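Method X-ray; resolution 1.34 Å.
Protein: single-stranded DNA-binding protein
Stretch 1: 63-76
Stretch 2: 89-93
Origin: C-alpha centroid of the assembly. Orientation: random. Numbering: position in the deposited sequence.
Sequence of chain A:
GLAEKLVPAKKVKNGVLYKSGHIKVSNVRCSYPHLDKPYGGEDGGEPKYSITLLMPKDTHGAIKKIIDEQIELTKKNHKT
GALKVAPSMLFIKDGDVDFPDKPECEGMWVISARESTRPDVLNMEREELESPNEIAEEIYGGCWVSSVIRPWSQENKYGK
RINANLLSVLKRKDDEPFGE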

# COMPACT_ATOMS: atom_id res chain seq x y z
N ILE A 63 -11.96 5.60 -1.40
CA ILE A 63 -10.57 5.69 -0.99
C ILE A 63 -9.65 5.77 -2.20
O ILE A 63 -8.64 6.46 -2.14
CB ILE A 63 -10.16 4.57 0.02
CG1 ILE A 63 -8.79 4.89 0.68
CG2 ILE A 63 -10.20 3.21 -0.62
CD1 ILE A 63 -8.79 6.13 1.54
N LYS A 64 -10.02 5.15 -3.32
CA LYS A 64 -9.23 5.34 -4.53
C LYS A 64 -9.25 6.80 -4.98
O LYS A 64 -8.23 7.32 -5.39
CB LYS A 64 -9.65 4.38 -5.63
CG LYS A 64 -8.61 4.27 -6.76
CD LYS A 64 -9.03 5.11 -7.91
CE LYS A 64 -7.92 4.96 -8.96
NZ LYS A 64 -8.17 5.84 -10.11
N LYS A 65 -10.43 7.43 -4.90
CA LYS A 65 -10.55 8.86 -5.25
C LYS A 65 -9.63 9.73 -4.38
O LYS A 65 -8.93 10.62 -4.87
CB LYS A 65 -12.02 9.29 -5.17
CG LYS A 65 -12.23 10.74 -5.52
CD LYS A 65 -13.67 11.01 -5.93
CE LYS A 65 -13.76 12.45 -6.39
NZ LYS A 65 -15.05 12.64 -7.07
N ILE A 66 -9.60 9.43 -3.09
CA ILE A 66 -8.73 10.13 -2.18
C ILE A 66 -7.27 9.89 -2.57
O ILE A 66 -6.44 10.80 -2.55
CB ILE A 66 -9.00 9.66 -0.72
CG1 ILE A 66 -10.34 10.26 -0.23
CG2 ILE A 66 -7.87 10.08 0.19
CD1 ILE A 66 -10.86 9.72 1.08
N ILE A 67 -6.93 8.64 -2.87
CA ILE A 67 -5.55 8.33 -3.30
C ILE A 67 -5.17 9.16 -4.52
O ILE A 67 -4.07 9.74 -4.54
CB ILE A 67 -5.40 6.81 -3.57
CG1 ILE A 67 -5.36 6.05 -2.25
CG2 ILE A 67 -4.14 6.52 -4.39
CD1 ILE A 67 -5.60 4.56 -2.40
N ASP A 68 -6.07 9.27 -5.51
CA ASP A 68 -5.74 10.07 -6.68
C ASP A 68 -5.48 11.53 -6.29
O ASP A 68 -4.56 12.17 -6.80
CB ASP A 68 -6.84 9.96 -7.72
CG ASP A 68 -6.89 8.64 -8.44
OD1 ASP A 68 -5.90 7.87 -8.42
OD2 ASP A 68 -7.92 8.39 -9.11
N GLU A 69 -6.31 12.06 -5.40
CA GLU A 69 -6.15 13.43 -4.92
C GLU A 69 -4.82 13.63 -4.20
O GLU A 69 -4.11 14.60 -4.38
CB GLU A 69 -7.31 13.82 -4.02
CG GLU A 69 -8.61 13.94 -4.80
CD GLU A 69 -9.89 13.89 -4.01
OE1 GLU A 69 -9.86 13.78 -2.78
OE2 GLU A 69 -10.96 13.98 -4.65
N GLN A 70 -4.44 12.65 -3.39
CA GLN A 70 -3.18 12.74 -2.65
C GLN A 70 -1.98 12.59 -3.58
O GLN A 70 -0.95 13.23 -3.34
CB GLN A 70 -3.11 11.70 -1.53
CG GLN A 70 -4.22 11.93 -0.50
CD GLN A 70 -4.13 13.28 0.17
OE1 GLN A 70 -3.10 13.67 0.68
NE2 GLN A 70 -5.22 14.04 0.09
N ILE A 71 -2.11 11.79 -4.64
CA ILE A 71 -1.08 11.74 -5.67
C ILE A 71 -0.86 13.12 -6.33
O ILE A 71 0.28 13.54 -6.51
CB ILE A 71 -1.41 10.65 -6.70
CG1 ILE A 71 -1.13 9.29 -6.09
CG2 ILE A 71 -0.65 10.83 -8.01
CD1 ILE A 71 -1.64 8.14 -6.93
N GLU A 72 -1.96 13.85 -6.62
CA GLU A 72 -1.82 15.18 -7.19
C GLU A 72 -1.13 16.14 -6.23
O GLU A 72 -0.28 16.93 -6.64
CB GLU A 72 -3.18 15.72 -7.67
CG GLU A 72 -3.75 14.92 -8.82
CD GLU A 72 -2.80 14.84 -10.02
OE1 GLU A 72 -2.37 15.90 -10.51
OE2 GLU A 72 -2.47 13.72 -10.46
N LEU A 73 -1.45 16.05 -4.95
CA LEU A 73 -0.82 16.92 -3.95
C LEU A 73 0.68 16.63 -3.89
O LEU A 73 1.52 17.53 -3.73
CB LEU A 73 -1.47 16.69 -2.60
CG LEU A 73 -0.98 17.49 -1.42
CD1 LEU A 73 -1.21 18.98 -1.64
CD2 LEU A 73 -1.67 17.01 -0.14
N THR A 74 1.01 15.34 -3.97
CA THR A 74 2.40 14.93 -3.85
C THR A 74 3.20 15.44 -5.06
O THR A 74 4.32 15.93 -4.91
CB THR A 74 2.46 13.40 -3.76
OG1 THR A 74 1.70 12.98 -2.63
CG2 THR A 74 3.90 12.90 -3.55
N LYS A 75 2.61 15.39 -6.26
CA LYS A 75 3.27 15.97 -7.44
C LYS A 75 3.54 17.46 -7.20
O LYS A 75 4.61 17.96 -7.53
CB LYS A 75 2.36 15.81 -8.68
CG LYS A 75 2.19 14.40 -9.22
CD LYS A 75 1.19 14.41 -10.36
CE LYS A 75 0.89 13.06 -10.96
NZ LYS A 75 -0.11 13.13 -12.02
N LYS A 76 2.54 18.16 -6.66
CA LYS A 76 2.61 19.61 -6.51
C LYS A 76 3.75 20.03 -5.58
O LYS A 76 4.36 21.09 -5.78
CB LYS A 76 1.26 20.11 -5.97
CG LYS A 76 1.14 21.62 -5.88
CD LYS A 76 -0.26 22.01 -5.43
CE LYS A 76 -0.41 23.50 -5.24
NZ LYS A 76 -1.84 23.86 -5.05
N MET A 89 3.99 5.42 -14.04
CA MET A 89 5.02 5.65 -13.05
C MET A 89 4.42 5.99 -11.68
O MET A 89 5.12 6.48 -10.81
CB MET A 89 5.96 6.74 -13.57
CG MET A 89 6.67 6.33 -14.85
SD MET A 89 7.84 4.98 -14.55
CE MET A 89 9.34 5.93 -14.26
N LEU A 90 3.15 5.63 -11.49
CA LEU A 90 2.49 5.76 -10.19
C LEU A 90 2.48 4.42 -9.45
O LEU A 90 2.48 3.35 -10.06
CB LEU A 90 1.03 6.24 -10.37
CG LEU A 90 0.82 7.54 -11.11
CD1 LEU A 90 -0.68 7.80 -11.28
CD2 LEU A 90 1.54 8.68 -10.44
N PHE A 91 2.34 4.51 -8.13
CA PHE A 91 2.30 3.30 -7.30
C PHE A 91 0.99 2.54 -7.40
O PHE A 91 0.88 1.45 -6.82
CB PHE A 91 2.58 3.64 -5.82
CG PHE A 91 1.54 4.52 -5.14
CD1 PHE A 91 0.39 3.97 -4.63
CD2 PHE A 91 1.75 5.89 -4.99
CE1 PHE A 91 -0.54 4.75 -3.99
CE2 PHE A 91 0.82 6.67 -4.34
CZ PHE A 91 -0.32 6.09 -3.81
N ILE A 92 -0.03 3.12 -8.04
CA ILE A 92 -1.35 2.48 -8.17
C ILE A 92 -1.61 2.27 -9.65
O ILE A 92 -1.43 3.19 -10.45
CB ILE A 92 -2.45 3.27 -7.47
CG1 ILE A 92 -3.80 2.54 -7.56
CG2 ILE A 92 -2.56 4.71 -7.98
CD1 ILE A 92 -4.87 3.08 -6.61
N LYS A 93 -2.03 1.07 -10.00
CA LYS A 93 -2.28 0.66 -11.37
C LYS A 93 -3.61 -0.07 -11.48
O LYS A 93 -4.20 -0.49 -10.48
CB LYS A 93 -1.10 -0.22 -11.89
CG LYS A 93 0.18 0.58 -12.06
CD LYS A 93 1.42 -0.14 -12.59
CE LYS A 93 2.50 0.88 -12.93
NZ LYS A 93 3.71 0.20 -13.42

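Residues 63-76 form an unbroken stretch of α-helix that begins earlier in the chain, held by regular i to i+4 backbone hydrogen bonds such as Ile71 N to Ile67 O (2.8 Å) and Lys75 N to Ile71 O (3.0 Å). Against it lies the short segment 89-93, in which Leu90 and Phe91 are in a loop and Ile92 and Lys93 open a strand. The backbones keep their distance: the CA atoms of Ile67 and Ile92 are 8.7 Å apart, and those of Ile71 and Leu90 8.3 Å apart. This spacing leaves room for a layer of side chains, and no hydrogen bond crosses between the two stretches. Together they bury 310 Å², through contacts that are essentially apolar.

Ile71 is the centre of the contact. Its CA-to-CB bond points toward the other stretch, and the side chain, with chi1 m and chi2 t, meets three consecutive residues: CG2 lies 3.9 Å from Leu90 CD2, CG1 lies 3.7 Å from Phe91 CE2, and CD1 lies 3.7 Å from Ile92 CG2. Ile67, one helical turn earlier and in the same rotamer, also points toward the other stretch. Its CG2 approaches Phe91 CZ at 3.9 Å and, more loosely, Ile92 CD1 at 4.2 Å. The four-residue spacing thus presents two isoleucines on one side of the helix.

Across from them, Leu90 and Ile92 both point toward the helix, whereas the CA-to-CB bond of Phe91 runs sideways. With chi1 p, the phenylalanine nevertheless brings the end of its ring to the helix, where Ile67 CG2 and Ile71 CG1 approach it obliquely. Lys93 points away and takes no part.

Two lysines extend the apolar surface with their aliphatic portions. Lys64 CG packs 3.9 Å from Ile92 CD1, while its NZ forms a salt bridge with Asp68 OD2 at 2.8 Å, so that the methylenes serve the contact and the charge is satisfied along the helix. At the other end, Lys75 CE comes within 4.5 Å of Leu90 CD2, a marginal approach, and Lys75 NZ is paired with Glu72 OE2 at 2.9 Å. Both salt bridges therefore stay within the helix and do not tie it to the second stretch. A further side-chain hydrogen bond, from Thr74 OG1 to Gln70 O (2.8 Å), is likewise internal to the helix. What joins the two stretches is the fit of Ile67 and Ile71 against Leu90, Phe91 and Ile92, flanked by the two lysine chains.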